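Local coordinates for hypothetical protein MG296 homolog (Mycoplasma pneumoniae, PDB 2I15) that is of unknown function but is an all-alpha protein of the Mg296 family, whose copies pack together through helices and loops, at residues A109-K114 with G119-Q124; S98-L103 with F129-V134; E39-T44 with D50-D55; L46-D51 with D66-S71. One frame throughout, in Å; residues are numbered along the deposited sequence.

Interaction 1 of 4, residues A109-K114 with G119-Q124; sequences ALAITK and GRYHQQ
Tyr121 packs on Ala111 and Leu110 where helix 92-113 and helix 120-128 meet in a helix-loop-helix unit. Four residues separate the two segments, and Gly119 is the N-cap of the second helix. Tyr121 gives the most surface. Its CG is anti to the backbone N (chi1 -167°), which sends the ring across to the end of the first helix. There one face of the ring rests over the backbone of Ala111, whose CA is 4.2 Å above the plane of the Tyr121 ring and displaced toward the rim. The methyl of Ala111 sits at the root of the side chain, with CB 3.7 Å from Tyr121 CG. Leu110 takes the far end of the ring. Its CB is 3.8 Å from Tyr121 CE2, and the two side chains meet at a slant. Lys114 is more exposed. The Lys114 and Tyr121 side chains cross at about a right angle, and Lys114 CD is 3.7 Å from Tyr121 CE1. Both polar ends meet the second subunit. Its Glu21 forms a salt bridge with Lys114 NZ and a hydrogen bond with Tyr121 OH. Within the chain, Leu110 CD1 packs beside the same hydroxyl, 3.7 Å from Tyr121 OH.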
loop_
_atom_site.group_PDB
_atom_site.type_symbol
_atom_site.label_atom_id
_atom_site.label_comp_id
_atom_site.label_asym_id
_atom_site.label_seq_id
_atom_site.Cartn_x
_atom_site.Cartn_y
_atom_site.Cartn_z
ATOM N N ALA A 109 -7.394 -13.909 5.453
ATOM C CA ALA A 109 -8.214 -15.119 5.506
ATOM C C ALA A 109 -7.453 -16.188 6.286
ATOM O O ALA A 109 -7.999 -16.851 7.176
ATOM C CB ALA A 109 -8.499 -15.616 4.112
ATOM N N LEU A 110 -6.188 -16.358 5.928
ATOM C CA LEU A 110 -5.320 -17.321 6.593
ATOM C C LEU A 110 -5.461 -17.110 8.100
ATOM O O LEU A 110 -5.684 -18.051 8.867
ATOM C CB LEU A 110 -3.865 -17.077 6.178
ATOM C CG LEU A 110 -3.406 -17.479 4.779
ATOM C CD1 LEU A 110 -1.969 -17.048 4.580
ATOM C CD2 LEU A 110 -3.537 -18.988 4.607
ATOM N N ALA A 111 -5.319 -15.850 8.505
ATOM C CA ALA A 111 -5.419 -15.455 9.900
ATOM C C ALA A 111 -6.788 -15.777 10.464
ATOM O O ALA A 111 -6.892 -16.334 11.556
ATOM C CB ALA A 111 -5.127 -13.967 10.043
ATOM N N ILE A 112 -7.840 -15.421 9.729
ATOM C CA ILE A 112 -9.197 -15.697 10.194
ATOM C C ILE A 112 -9.296 -17.202 10.417
ATOM O O ILE A 112 -9.789 -17.682 11.445
ATOM C CB ILE A 112 -10.260 -15.303 9.142
ATOM C CG1 ILE A 112 -10.058 -13.861 8.687
ATOM C CG2 ILE A 112 -11.656 -15.445 9.736
ATOM C CD1 ILE A 112 -10.302 -12.856 9.763
ATOM N N THR A 113 -8.785 -17.936 9.437
ATOM C CA THR A 113 -8.815 -19.382 9.454
ATOM C C THR A 113 -8.029 -20.037 10.588
ATOM O O THR A 113 -8.474 -21.037 11.145
ATOM C CB THR A 113 -8.347 -19.932 8.089
ATOM O OG1 THR A 113 -9.028 -19.211 7.057
ATOM C CG2 THR A 113 -8.692 -21.406 7.948
ATOM N N LYS A 114 -6.866 -19.507 10.943
ATOM C CA LYS A 114 -6.146 -20.145 12.038
ATOM C C LYS A 114 -6.464 -19.552 13.400
ATOM O O LYS A 114 -5.779 -19.825 14.388
ATOM C CB LYS A 114 -4.632 -20.160 11.801
ATOM C CG LYS A 114 -3.981 -18.883 11.340
ATOM C CD LYS A 114 -2.475 -18.971 11.595
ATOM C CE LYS A 114 -1.874 -20.283 11.104
ATOM N NZ LYS A 114 -0.481 -20.502 11.635
ATOM N N GLY A 119 -3.914 -8.645 11.601
ATOM C CA GLY A 119 -3.221 -7.520 12.194
ATOM C C GLY A 119 -1.920 -8.022 12.796
ATOM O O GLY A 119 -0.840 -7.631 12.348
ATOM N N ARG A 120 -1.991 -8.886 13.805
ATOM C CA ARG A 120 -0.741 -9.396 14.376
ATOM C C ARG A 120 -0.102 -10.349 13.356
ATOM O O ARG A 120 1.124 -10.355 13.149
ATOM C CB ARG A 120 -0.970 -10.137 15.692
ATOM C CG ARG A 120 0.347 -10.563 16.335
ATOM C CD ARG A 120 0.141 -11.521 17.501
ATOM N NE ARG A 120 0.606 -10.942 18.756
ATOM C CZ ARG A 120 0.100 -9.842 19.304
ATOM N NH1 ARG A 120 -0.896 -9.201 18.704
ATOM N NH2 ARG A 120 0.590 -9.384 20.449
ATOM N N TYR A 121 -0.955 -11.134 12.701
ATOM C CA TYR A 121 -0.501 -12.080 11.693
ATOM C C TYR A 121 0.290 -11.269 10.664
ATOM O O TYR A 121 1.469 -11.544 10.390
ATOM C CB TYR A 121 -1.715 -12.748 11.031
ATOM C CG TYR A 121 -1.383 -13.967 10.200
ATOM C CD1 TYR A 121 -0.886 -15.119 10.795
ATOM C CD2 TYR A 121 -1.564 -13.965 8.819
ATOM C CE1 TYR A 121 -0.587 -16.241 10.045
ATOM C CE2 TYR A 121 -1.266 -15.090 8.055
ATOM C CZ TYR A 121 -0.771 -16.221 8.680
ATOM O OH TYR A 121 -0.441 -17.330 7.937
ATOM N N HIS A 122 -0.380 -10.264 10.109
ATOM C CA HIS A 122 0.213 -9.385 9.116
ATOM C C HIS A 122 1.519 -8.754 9.590
ATOM O O HIS A 122 2.498 -8.680 8.843
ATOM C CB HIS A 122 -0.763 -8.262 8.767
ATOM C CG HIS A 122 -1.778 -8.643 7.739
ATOM N ND1 HIS A 122 -1.475 -8.737 6.408
ATOM C CD2 HIS A 122 -3.088 -8.949 7.868
ATOM C CE1 HIS A 122 -2.565 -9.090 5.738
ATOM N NE2 HIS A 122 -3.547 -9.222 6.600
ATOM N N GLN A 123 1.528 -8.289 10.833
ATOM C CA GLN A 123 2.711 -7.645 11.398
ATOM C C GLN A 123 3.892 -8.598 11.557
ATOM O O GLN A 123 5.029 -8.232 11.259
ATOM C CB GLN A 123 2.331 -6.983 12.719
ATOM C CG GLN A 123 1.411 -5.802 12.486
ATOM C CD GLN A 123 0.785 -5.250 13.763
ATOM O OE1 GLN A 123 0.769 -5.916 14.802
ATOM N NE2 GLN A 123 0.244 -4.034 13.677
ATOM N N GLN A 124 3.628 -9.821 12.007
ATOM C CA GLN A 124 4.702 -10.791 12.146
ATOM C C GLN A 124 5.281 -10.989 10.744
ATOM O O GLN A 124 6.497 -10.907 10.525
ATOM C CB GLN A 124 4.142 -12.095 12.707
ATOM C CG GLN A 124 3.433 -11.907 14.032
ATOM C CD GLN A 124 2.777 -13.181 14.548
ATOM O OE1 GLN A 124 1.967 -13.811 13.855
ATOM N NE2 GLN A 124 3.117 -13.561 15.776
#

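Interaction 2 of 4, residues S98-L103 with F129-V134; sequences SFYEAL and FGVLTV
Tyr100 of helix 92-113 packs against the C-terminal tail that follows helix 120-128, touching Val131, Thr133 and Val134. The tail has no regular structure here, and Gly130 is the centre of an inverse gamma turn. The tight part is the Tyr100 side chain. Its CG stands anti to the backbone N (chi1 167°), which points the ring from the helix toward the tail. At the ring base, Val131 CG1 is 3.6 Å from Tyr100 CG. At the far end Thr133 crosses at about a right angle, with its CB 3.5 Å from Tyr100 OH. The amide of Val134 approaches the ring edge near its plane, and its N gives Tyr100 OH a hydrogen bond of 2.9 Å that is nearly straight, 175° at the hydrogen. The other side is looser. Leu132 is exposed and brings mainly its carbonyl, with Leu132 O 3.9 Å from Tyr100 CE2. Thr133 turns its hydroxyl to Tyr135 O instead. A second polar neighbour of Tyr100 OH is His122 ND1, at 2.9 Å. The phenol oxygen accepts the Val134 N-H and also lies beside this histidine nitrogen. One hydroxyl can thus link the tail to two helices.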
loop_
_atom_site.group_PDB
_atom_site.type_symbol
_atom_site.label_atom_id
_atom_site.label_comp_id
_atom_site.label_asym_id
_atom_site.label_seq_id
_atom_site.Cartn_x
_atom_site.Cartn_y
_atom_site.Cartn_z
ATOM N N SER A 98 5.924 -6.427 -3.333
ATOM C CA SER A 98 4.963 -6.740 -4.399
ATOM C C SER A 98 4.273 -8.092 -4.230
ATOM O O SER A 98 3.096 -8.224 -4.550
ATOM C CB SER A 98 5.656 -6.700 -5.752
ATOM O OG SER A 98 6.246 -5.429 -5.963
ATOM N N PHE A 99 5.005 -9.094 -3.745
ATOM C CA PHE A 99 4.446 -10.423 -3.509
ATOM C C PHE A 99 3.391 -10.314 -2.402
ATOM O O PHE A 99 2.311 -10.915 -2.486
ATOM C CB PHE A 99 5.532 -11.380 -3.039
ATOM C CG PHE A 99 5.072 -12.811 -2.913
ATOM C CD1 PHE A 99 5.009 -13.632 -4.034
ATOM C CD2 PHE A 99 4.727 -13.347 -1.668
ATOM C CE1 PHE A 99 4.619 -14.968 -3.926
ATOM C CE2 PHE A 99 4.334 -14.688 -1.550
ATOM C CZ PHE A 99 4.279 -15.495 -2.683
ATOM N N TYR A 100 3.695 -9.516 -1.384
ATOM C CA TYR A 100 2.780 -9.330 -0.268
ATOM C C TYR A 100 1.558 -8.497 -0.650
ATOM O O TYR A 100 0.422 -8.861 -0.330
ATOM C CB TYR A 100 3.484 -8.634 0.909
ATOM C CG TYR A 100 2.521 -8.135 1.988
ATOM C CD1 TYR A 100 2.030 -8.991 2.978
ATOM C CD2 TYR A 100 2.083 -6.802 1.997
ATOM C CE1 TYR A 100 1.137 -8.530 3.955
ATOM C CE2 TYR A 100 1.191 -6.335 2.963
ATOM C CZ TYR A 100 0.722 -7.199 3.932
ATOM O OH TYR A 100 -0.149 -6.718 4.892
ATOM N N GLU A 101 1.784 -7.366 -1.305
ATOM C CA GLU A 101 0.671 -6.503 -1.653
ATOM C C GLU A 101 -0.379 -7.195 -2.519
ATOM O O GLU A 101 -1.536 -6.762 -2.579
ATOM C CB GLU A 101 1.198 -5.224 -2.310
ATOM C CG GLU A 101 2.235 -4.501 -1.446
ATOM C CD GLU A 101 2.482 -3.073 -1.872
ATOM O OE1 GLU A 101 2.686 -2.853 -3.085
ATOM O OE2 GLU A 101 2.482 -2.179 -0.992
ATOM N N ALA A 102 0.013 -8.301 -3.143
ATOM C CA ALA A 102 -0.902 -9.073 -3.984
ATOM C C ALA A 102 -1.628 -10.143 -3.157
ATOM O O ALA A 102 -2.707 -10.590 -3.528
ATOM C CB ALA A 102 -0.136 -9.735 -5.132
ATOM N N LEU A 103 -1.046 -10.531 -2.028
ATOM C CA LEU A 103 -1.632 -11.583 -1.204
ATOM C C LEU A 103 -2.357 -11.092 0.052
ATOM O O LEU A 103 -2.880 -11.884 0.842
ATOM C CB LEU A 103 -0.528 -12.590 -0.830
ATOM C CG LEU A 103 0.137 -13.240 -2.054
ATOM C CD1 LEU A 103 1.269 -14.110 -1.639
ATOM C CD2 LEU A 103 -0.917 -14.054 -2.824
ATOM N N PHE A 129 9.927 -11.087 7.200
ATOM C CA PHE A 129 10.416 -10.696 5.880
ATOM C C PHE A 129 10.341 -9.170 5.944
ATOM O O PHE A 129 9.482 -8.622 6.630
ATOM C CB PHE A 129 9.500 -11.279 4.798
ATOM C CG PHE A 129 9.144 -12.719 5.038
ATOM C CD1 PHE A 129 8.002 -13.049 5.752
ATOM C CD2 PHE A 129 10.005 -13.746 4.641
ATOM C CE1 PHE A 129 7.717 -14.381 6.074
ATOM C CE2 PHE A 129 9.726 -15.080 4.963
ATOM C CZ PHE A 129 8.578 -15.388 5.683
ATOM N N GLY A 130 11.240 -8.469 5.274
ATOM C CA GLY A 130 11.203 -7.017 5.364
ATOM C C GLY A 130 10.064 -6.409 4.570
ATOM O O GLY A 130 10.284 -5.833 3.511
ATOM N N VAL A 131 8.843 -6.520 5.076
ATOM C CA VAL A 131 7.690 -5.991 4.353
ATOM C C VAL A 131 6.906 -4.913 5.116
ATOM O O VAL A 131 6.840 -4.919 6.353
ATOM C CB VAL A 131 6.745 -7.147 3.961
ATOM C CG1 VAL A 131 5.481 -6.608 3.334
ATOM C CG2 VAL A 131 7.448 -8.070 2.980
ATOM N N LEU A 132 6.344 -3.970 4.362
ATOM C CA LEU A 132 5.558 -2.884 4.940
ATOM C C LEU A 132 4.127 -3.384 4.880
ATOM O O LEU A 132 3.475 -3.312 3.828
ATOM C CB LEU A 132 5.719 -1.609 4.112
ATOM C CG LEU A 132 5.357 -0.308 4.822
ATOM C CD1 LEU A 132 5.883 0.867 4.015
ATOM C CD2 LEU A 132 3.843 -0.235 5.028
ATOM N N THR A 133 3.639 -3.894 6.005
ATOM C CA THR A 133 2.307 -4.474 6.061
ATOM C C THR A 133 1.138 -3.531 6.258
ATOM O O THR A 133 1.282 -2.416 6.761
ATOM C CB THR A 133 2.243 -5.540 7.156
ATOM O OG1 THR A 133 2.388 -4.918 8.444
ATOM C CG2 THR A 133 3.341 -6.589 6.949
ATOM N N VAL A 134 -0.022 -4.027 5.852
ATOM C CA VAL A 134 -1.285 -3.319 5.922
ATOM C C VAL A 134 -1.755 -3.043 7.369
ATOM O O VAL A 134 -2.657 -2.232 7.595
ATOM C CB VAL A 134 -2.346 -4.111 5.084
ATOM C CG1 VAL A 134 -3.746 -3.768 5.514
ATOM C CG2 VAL A 134 -2.164 -3.773 3.604
#

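Interaction 3 of 4, residues E39-T44 with D50-D55; sequences EREQST and DDDYDD
Glu41, in the last turn of helix 27-41, reaches into an acidic loop and meets Asp52 and Asp55. Carboxylates make up the first kind of contact. Glu41 bends at chi2 (71°) and turns its acid group into the loop. Its OE2 is 2.5 Å from Asp55 OD1 and 3.2 Å from Asp52 OD1. Asp54 adds a further acid near OE1. Asp52 OD1 and Asp55 OD1 are modelled 2.4 Å apart, which suggests that an acid here holds a proton, although Asp52 is poorly ordered. Hydrogen bonds inside the loop are the second kind. Asp55 OD1 accepts from Tyr53 N at 3.1 Å and from Asp54 N at 3.3 Å, both reaching it from the same face of the carboxylate. Asp52 OD1 uses its anti lone pair for Tyr53 N. The third kind is the cover over Arg40. The extended Arg40 side chain lays one face of its guanidinium against the loop, with Asp51 N 3.4 Å above its centre. Asp50 and Asp51 carry opposite charge nearby, but no Arg40 N-H points at their carboxylates. The loop joins helix 27-41 to helix 57-75, where Leu60 packs on Asp52 and Asp55. On the second subunit, Phe34 stacks with Tyr53, and Arg31 hydrogen-bonds to Asp55 O.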
loop_
_atom_site.group_PDB
_atom_site.type_symbol
_atom_site.label_atom_id
_atom_site.label_comp_id
_atom_site.label_asym_id
_atom_site.label_seq_id
_atom_site.Cartn_x
_atom_site.Cartn_y
_atom_site.Cartn_z
ATOM N N GLU A 39 -16.656 -15.400 -17.093
ATOM C CA GLU A 39 -15.517 -14.773 -17.729
ATOM C C GLU A 39 -14.497 -14.393 -16.663
ATOM O O GLU A 39 -13.292 -14.396 -16.909
ATOM C CB GLU A 39 -15.987 -13.536 -18.500
ATOM C CG GLU A 39 -14.904 -12.537 -18.876
ATOM C CD GLU A 39 -15.483 -11.209 -19.371
ATOM O OE1 GLU A 39 -16.371 -10.642 -18.683
ATOM O OE2 GLU A 39 -15.048 -10.735 -20.444
ATOM N N ARG A 40 -14.991 -14.081 -15.472
ATOM C CA ARG A 40 -14.139 -13.679 -14.363
ATOM C C ARG A 40 -13.415 -14.865 -13.737
ATOM O O ARG A 40 -12.254 -14.767 -13.352
ATOM C CB ARG A 40 -14.978 -12.985 -13.293
ATOM C CG ARG A 40 -14.143 -12.337 -12.230
ATOM C CD ARG A 40 -14.968 -11.743 -11.108
ATOM N NE ARG A 40 -14.092 -11.170 -10.095
ATOM C CZ ARG A 40 -14.498 -10.737 -8.908
ATOM N NH1 ARG A 40 -15.781 -10.803 -8.576
ATOM N NH2 ARG A 40 -13.613 -10.254 -8.043
ATOM N N GLU A 41 -14.120 -15.983 -13.646
ATOM C CA GLU A 41 -13.589 -17.200 -13.062
ATOM C C GLU A 41 -12.518 -17.847 -13.928
ATOM O O GLU A 41 -11.565 -18.456 -13.418
ATOM C CB GLU A 41 -14.724 -18.200 -12.869
ATOM C CG GLU A 41 -14.303 -19.476 -12.167
ATOM C CD GLU A 41 -14.000 -19.247 -10.700
ATOM O OE1 GLU A 41 -14.065 -18.073 -10.239
ATOM O OE2 GLU A 41 -13.701 -20.248 -10.009
ATOM N N GLN A 42 -12.689 -17.705 -15.241
ATOM C CA GLN A 42 -11.799 -18.312 -16.223
ATOM C C GLN A 42 -10.671 -17.457 -16.828
ATOM O O GLN A 42 -10.131 -17.815 -17.876
ATOM C CB GLN A 42 -12.659 -18.902 -17.348
ATOM C CG GLN A 42 -13.809 -19.749 -16.832
ATOM C CD GLN A 42 -14.708 -20.279 -17.928
ATOM O OE1 GLN A 42 -15.318 -21.331 -17.775
ATOM N NE2 GLN A 42 -14.814 -19.544 -19.029
ATOM N N SER A 43 -10.304 -16.349 -16.185
ATOM C CA SER A 43 -9.229 -15.503 -16.704
ATOM C C SER A 43 -7.834 -16.076 -16.436
ATOM O O SER A 43 -6.900 -15.848 -17.212
ATOM C CB SER A 43 -9.321 -14.091 -16.123
ATOM O OG SER A 43 -10.368 -13.975 -15.175
ATOM N N THR A 44 -7.714 -16.817 -15.335
ATOM C CA THR A 44 -6.472 -17.465 -14.903
ATOM C C THR A 44 -5.200 -16.631 -14.800
ATOM O O THR A 44 -4.303 -16.740 -15.636
ATOM C CB THR A 44 -6.156 -18.696 -15.774
ATOM O OG1 THR A 44 -6.249 -18.343 -17.159
ATOM C CG2 THR A 44 -7.120 -19.825 -15.465
ATOM N N ASP A 50 -9.926 -12.901 -7.229
ATOM C CA ASP A 50 -10.946 -13.565 -7.976
ATOM C C ASP A 50 -12.042 -14.072 -7.106
ATOM O O ASP A 50 -11.777 -14.914 -6.233
ATOM C CB ASP A 50 -10.320 -14.749 -8.728
ATOM C CG ASP A 50 -10.831 -14.884 -10.127
ATOM O OD1 ASP A 50 -12.060 -15.001 -10.314
ATOM O OD2 ASP A 50 -9.984 -14.882 -11.043
ATOM N N ASP A 51 -13.263 -13.563 -7.300
ATOM C CA ASP A 51 -14.333 -14.170 -6.545
ATOM C C ASP A 51 -14.040 -15.441 -7.316
ATOM O O ASP A 51 -14.210 -15.522 -8.541
ATOM C CB ASP A 51 -15.718 -13.623 -6.892
ATOM C CG ASP A 51 -16.799 -14.273 -6.078
ATOM O OD1 ASP A 51 -17.992 -14.087 -6.404
ATOM O OD2 ASP A 51 -16.460 -14.980 -5.109
ATOM N N ASP A 52 -13.509 -16.408 -6.594
ATOM C CA ASP A 52 -13.078 -17.659 -7.182
ATOM C C ASP A 52 -13.192 -18.423 -5.905
ATOM O O ASP A 52 -13.666 -17.857 -4.924
ATOM C CB ASP A 52 -11.612 -17.464 -7.608
ATOM C CG ASP A 52 -11.110 -18.492 -8.608
ATOM O OD1 ASP A 52 -11.082 -19.691 -8.289
ATOM O OD2 ASP A 52 -10.712 -18.085 -9.725
ATOM N N TYR A 53 -12.732 -19.662 -5.861
ATOM C CA TYR A 53 -12.918 -20.417 -4.638
ATOM C C TYR A 53 -14.407 -20.701 -4.752
ATOM O O TYR A 53 -15.142 -20.675 -3.769
ATOM C CB TYR A 53 -12.599 -19.547 -3.415
ATOM C CG TYR A 53 -11.135 -19.233 -3.261
ATOM C CD1 TYR A 53 -10.435 -18.564 -4.254
ATOM C CD2 TYR A 53 -10.444 -19.620 -2.121
ATOM C CE1 TYR A 53 -9.087 -18.293 -4.111
ATOM C CE2 TYR A 53 -9.097 -19.353 -1.970
ATOM C CZ TYR A 53 -8.427 -18.700 -2.966
ATOM O OH TYR A 53 -7.076 -18.490 -2.838
ATOM N N ASP A 54 -14.812 -20.898 -6.008
ATOM C CA ASP A 54 -16.155 -21.263 -6.424
ATOM C C ASP A 54 -15.978 -22.712 -6.872
ATOM O O ASP A 54 -16.754 -23.603 -6.545
ATOM C CB ASP A 54 -16.590 -20.415 -7.616
ATOM C CG ASP A 54 -17.006 -19.015 -7.213
ATOM O OD1 ASP A 54 -17.619 -18.868 -6.121
ATOM O OD2 ASP A 54 -16.725 -18.066 -7.990
ATOM N N ASP A 55 -14.905 -22.890 -7.624
ATOM C CA ASP A 55 -14.437 -24.150 -8.181
ATOM C C ASP A 55 -14.197 -25.209 -7.103
ATOM O O ASP A 55 -14.187 -24.920 -5.897
ATOM C CB ASP A 55 -13.120 -23.870 -8.881
ATOM C CG ASP A 55 -12.279 -22.829 -8.124
ATOM O OD1 ASP A 55 -12.537 -21.611 -8.285
ATOM O OD2 ASP A 55 -11.376 -23.212 -7.344
#

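Interaction 4 of 4, residues L46-D51 with D66-S71; sequences LIYEDD and DAFFIS
Tyr48 and Phe68 both place CG anti to their own carbonyl carbon, with chi1 at -49° and -89°, and this brings their rings together between loop and helix. The rings are close to parallel, with planes 14° apart. They are slid well past each other, with centroids 5.2 Å apart, and they barely overlap. Among the ring carbons, Tyr48 CE2 is 3.4 Å from Phe68 CE2. The modelled approach of Tyr48 OH to the Phe68 ring is too short to trust in detail. Ala67 lies beside the same tyrosine. Its CB is 3.8 Å from Tyr48 CZ, and its carbonyl O is in the ring plane at the edge. Ile47 completes the group. Its CG2 stands 3.4 Å above the centre of one face of the Tyr48 ring. Ile47 CG2 also reaches Ala67 CB at 3.7 Å. Ile47 therefore fills the angle between the tyrosine and the helix. A weak hydrogen bond between the Tyr48 hydroxyl and Leu64 O is also modelled, with the same doubt about the hydroxyl's place. Beyond the two segments, Phe106 meets the Phe68 ring edge-to-face, and Leu103 packs on both Tyr48 and Phe68. The arrangement is part of the hydrophobic core of an all-alpha fold, in which an interhelical loop folds back to cover helix 57-75 beside helix 92-113.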
loop_
_atom_site.group_PDB
_atom_site.type_symbol
_atom_site.label_atom_id
_atom_site.label_comp_id
_atom_site.label_asym_id
_atom_site.label_seq_id
_atom_site.Cartn_x
_atom_site.Cartn_y
_atom_site.Cartn_z
ATOM N N LEU A 46 -5.163 -13.543 -11.904
ATOM C CA LEU A 46 -5.303 -12.818 -10.633
ATOM C C LEU A 46 -6.186 -13.606 -9.671
ATOM O O LEU A 46 -7.116 -13.075 -9.061
ATOM C CB LEU A 46 -5.883 -11.412 -10.825
ATOM C CG LEU A 46 -5.990 -10.635 -9.503
ATOM C CD1 LEU A 46 -4.839 -11.017 -8.556
ATOM C CD2 LEU A 46 -6.027 -9.130 -9.768
ATOM N N ILE A 47 -5.851 -14.882 -9.527
ATOM C CA ILE A 47 -6.581 -15.813 -8.680
ATOM C C ILE A 47 -6.869 -15.273 -7.282
ATOM O O ILE A 47 -7.897 -15.604 -6.712
ATOM C CB ILE A 47 -5.799 -17.174 -8.584
ATOM C CG1 ILE A 47 -6.764 -18.351 -8.386
ATOM C CG2 ILE A 47 -4.835 -17.160 -7.409
ATOM C CD1 ILE A 47 -7.458 -18.365 -7.056
ATOM N N TYR A 48 -5.993 -14.417 -6.750
ATOM C CA TYR A 48 -6.150 -13.894 -5.381
ATOM C C TYR A 48 -7.157 -12.769 -5.100
ATOM O O TYR A 48 -7.305 -12.349 -3.958
ATOM C CB TYR A 48 -4.780 -13.485 -4.824
ATOM C CG TYR A 48 -3.729 -14.551 -5.008
ATOM C CD1 TYR A 48 -2.744 -14.415 -5.980
ATOM C CD2 TYR A 48 -3.745 -15.717 -4.243
ATOM C CE1 TYR A 48 -1.799 -15.420 -6.208
ATOM C CE2 TYR A 48 -2.813 -16.733 -4.457
ATOM C CZ TYR A 48 -1.846 -16.570 -5.440
ATOM O OH TYR A 48 -0.957 -17.585 -5.692
ATOM N N GLU A 49 -7.846 -12.286 -6.126
ATOM C CA GLU A 49 -8.851 -11.232 -5.948
ATOM C C GLU A 49 -10.103 -11.742 -6.623
ATOM O O GLU A 49 -11.163 -11.107 -6.624
ATOM C CB GLU A 49 -8.420 -9.960 -6.659
ATOM C CG GLU A 49 -7.044 -9.522 -6.231
ATOM C CD GLU A 49 -7.114 -8.363 -5.291
ATOM O OE1 GLU A 49 -7.118 -7.217 -5.789
ATOM O OE2 GLU A 49 -7.207 -8.601 -4.070
ATOM N N ASP A 50 -9.926 -12.901 -7.229
ATOM C CA ASP A 50 -10.946 -13.565 -7.976
ATOM C C ASP A 50 -12.042 -14.072 -7.106
ATOM O O ASP A 50 -11.777 -14.914 -6.233
ATOM C CB ASP A 50 -10.320 -14.749 -8.728
ATOM C CG ASP A 50 -10.831 -14.884 -10.127
ATOM O OD1 ASP A 50 -12.060 -15.001 -10.314
ATOM O OD2 ASP A 50 -9.984 -14.882 -11.043
ATOM N N ASP A 51 -13.263 -13.563 -7.300
ATOM C CA ASP A 51 -14.333 -14.170 -6.545
ATOM C C ASP A 51 -14.040 -15.441 -7.316
ATOM O O ASP A 51 -14.210 -15.522 -8.541
ATOM C CB ASP A 51 -15.718 -13.623 -6.892
ATOM C CG ASP A 51 -16.799 -14.273 -6.078
ATOM O OD1 ASP A 51 -17.992 -14.087 -6.404
ATOM O OD2 ASP A 51 -16.460 -14.980 -5.109
ATOM N N ASP A 66 0.136 -23.045 -7.754
ATOM C CA ASP A 66 0.487 -22.669 -9.121
ATOM C C ASP A 66 0.785 -21.171 -9.196
ATOM O O ASP A 66 1.936 -20.758 -9.430
ATOM C CB ASP A 66 -0.662 -23.015 -10.075
ATOM C CG ASP A 66 -0.280 -24.069 -11.080
ATOM O OD1 ASP A 66 0.642 -23.806 -11.883
ATOM O OD2 ASP A 66 -0.889 -25.167 -11.081
ATOM N N ALA A 67 -0.263 -20.376 -8.967
ATOM C CA ALA A 67 -0.236 -18.907 -9.006
ATOM C C ALA A 67 0.764 -18.228 -8.057
ATOM O O ALA A 67 1.116 -17.080 -8.272
ATOM C CB ALA A 67 -1.648 -18.368 -8.753
ATOM N N PHE A 68 1.189 -18.927 -7.000
ATOM C CA PHE A 68 2.193 -18.406 -6.055
ATOM C C PHE A 68 3.531 -18.429 -6.752
ATOM O O PHE A 68 4.302 -17.468 -6.696
ATOM C CB PHE A 68 2.311 -19.290 -4.809
ATOM C CG PHE A 68 1.374 -18.927 -3.697
ATOM C CD1 PHE A 68 1.014 -19.882 -2.750
ATOM C CD2 PHE A 68 0.847 -17.644 -3.591
ATOM C CE1 PHE A 68 0.137 -19.562 -1.717
ATOM C CE2 PHE A 68 -0.028 -17.317 -2.565
ATOM C CZ PHE A 68 -0.386 -18.279 -1.626
ATOM N N PHE A 69 3.800 -19.553 -7.406
ATOM C CA PHE A 69 5.035 -19.729 -8.142
ATOM C C PHE A 69 5.109 -18.642 -9.190
ATOM O O PHE A 69 6.168 -18.058 -9.418
ATOM C CB PHE A 69 5.058 -21.101 -8.805
ATOM C CG PHE A 69 5.361 -22.220 -7.861
ATOM C CD1 PHE A 69 5.581 -23.506 -8.346
ATOM C CD2 PHE A 69 5.461 -21.990 -6.490
ATOM C CE1 PHE A 69 5.903 -24.552 -7.479
ATOM C CE2 PHE A 69 5.780 -23.027 -5.611
ATOM C CZ PHE A 69 6.004 -24.312 -6.107
ATOM N N ILE A 70 3.974 -18.361 -9.816
ATOM C CA ILE A 70 3.938 -17.325 -10.825
ATOM C C ILE A 70 4.029 -15.911 -10.217
ATOM O O ILE A 70 4.639 -15.025 -10.809
ATOM C CB ILE A 70 2.675 -17.484 -11.705
ATOM C CG1 ILE A 70 2.970 -18.502 -12.810
ATOM C CG2 ILE A 70 2.250 -16.137 -12.296
ATOM C CD1 ILE A 70 1.778 -18.859 -13.671
ATOM N N SER A 71 3.429 -15.696 -9.048
ATOM C CA SER A 71 3.489 -14.383 -8.412
ATOM C C SER A 71 4.953 -14.115 -8.074
ATOM O O SER A 71 5.489 -13.045 -8.358
ATOM C CB SER A 71 2.661 -14.363 -7.119
ATOM O OG SER A 71 2.739 -13.115 -6.438
#

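From the N terminus, interaction 3 comes first. It closes the short loop after helix 27-41 by bringing 50-55 back to 39-44. Interaction 4 starts within that loop, at 46-51, and closes on 66-71, so the two spans overlap and share Asp50 and Asp51. Together they hold the loop between helix 27-41 and helix 57-75. Later in the chain, interaction 2 joins 98-103 to the tail at 129-134. Interaction 1 lies wholly within that span and ties the end of helix 92-113 to helix 120-128. Interactions 2 and 4 touch where helix 92-113 packs on helix 57-75, and interactions 1 and 2 touch through His122. All four also contact the second subunit.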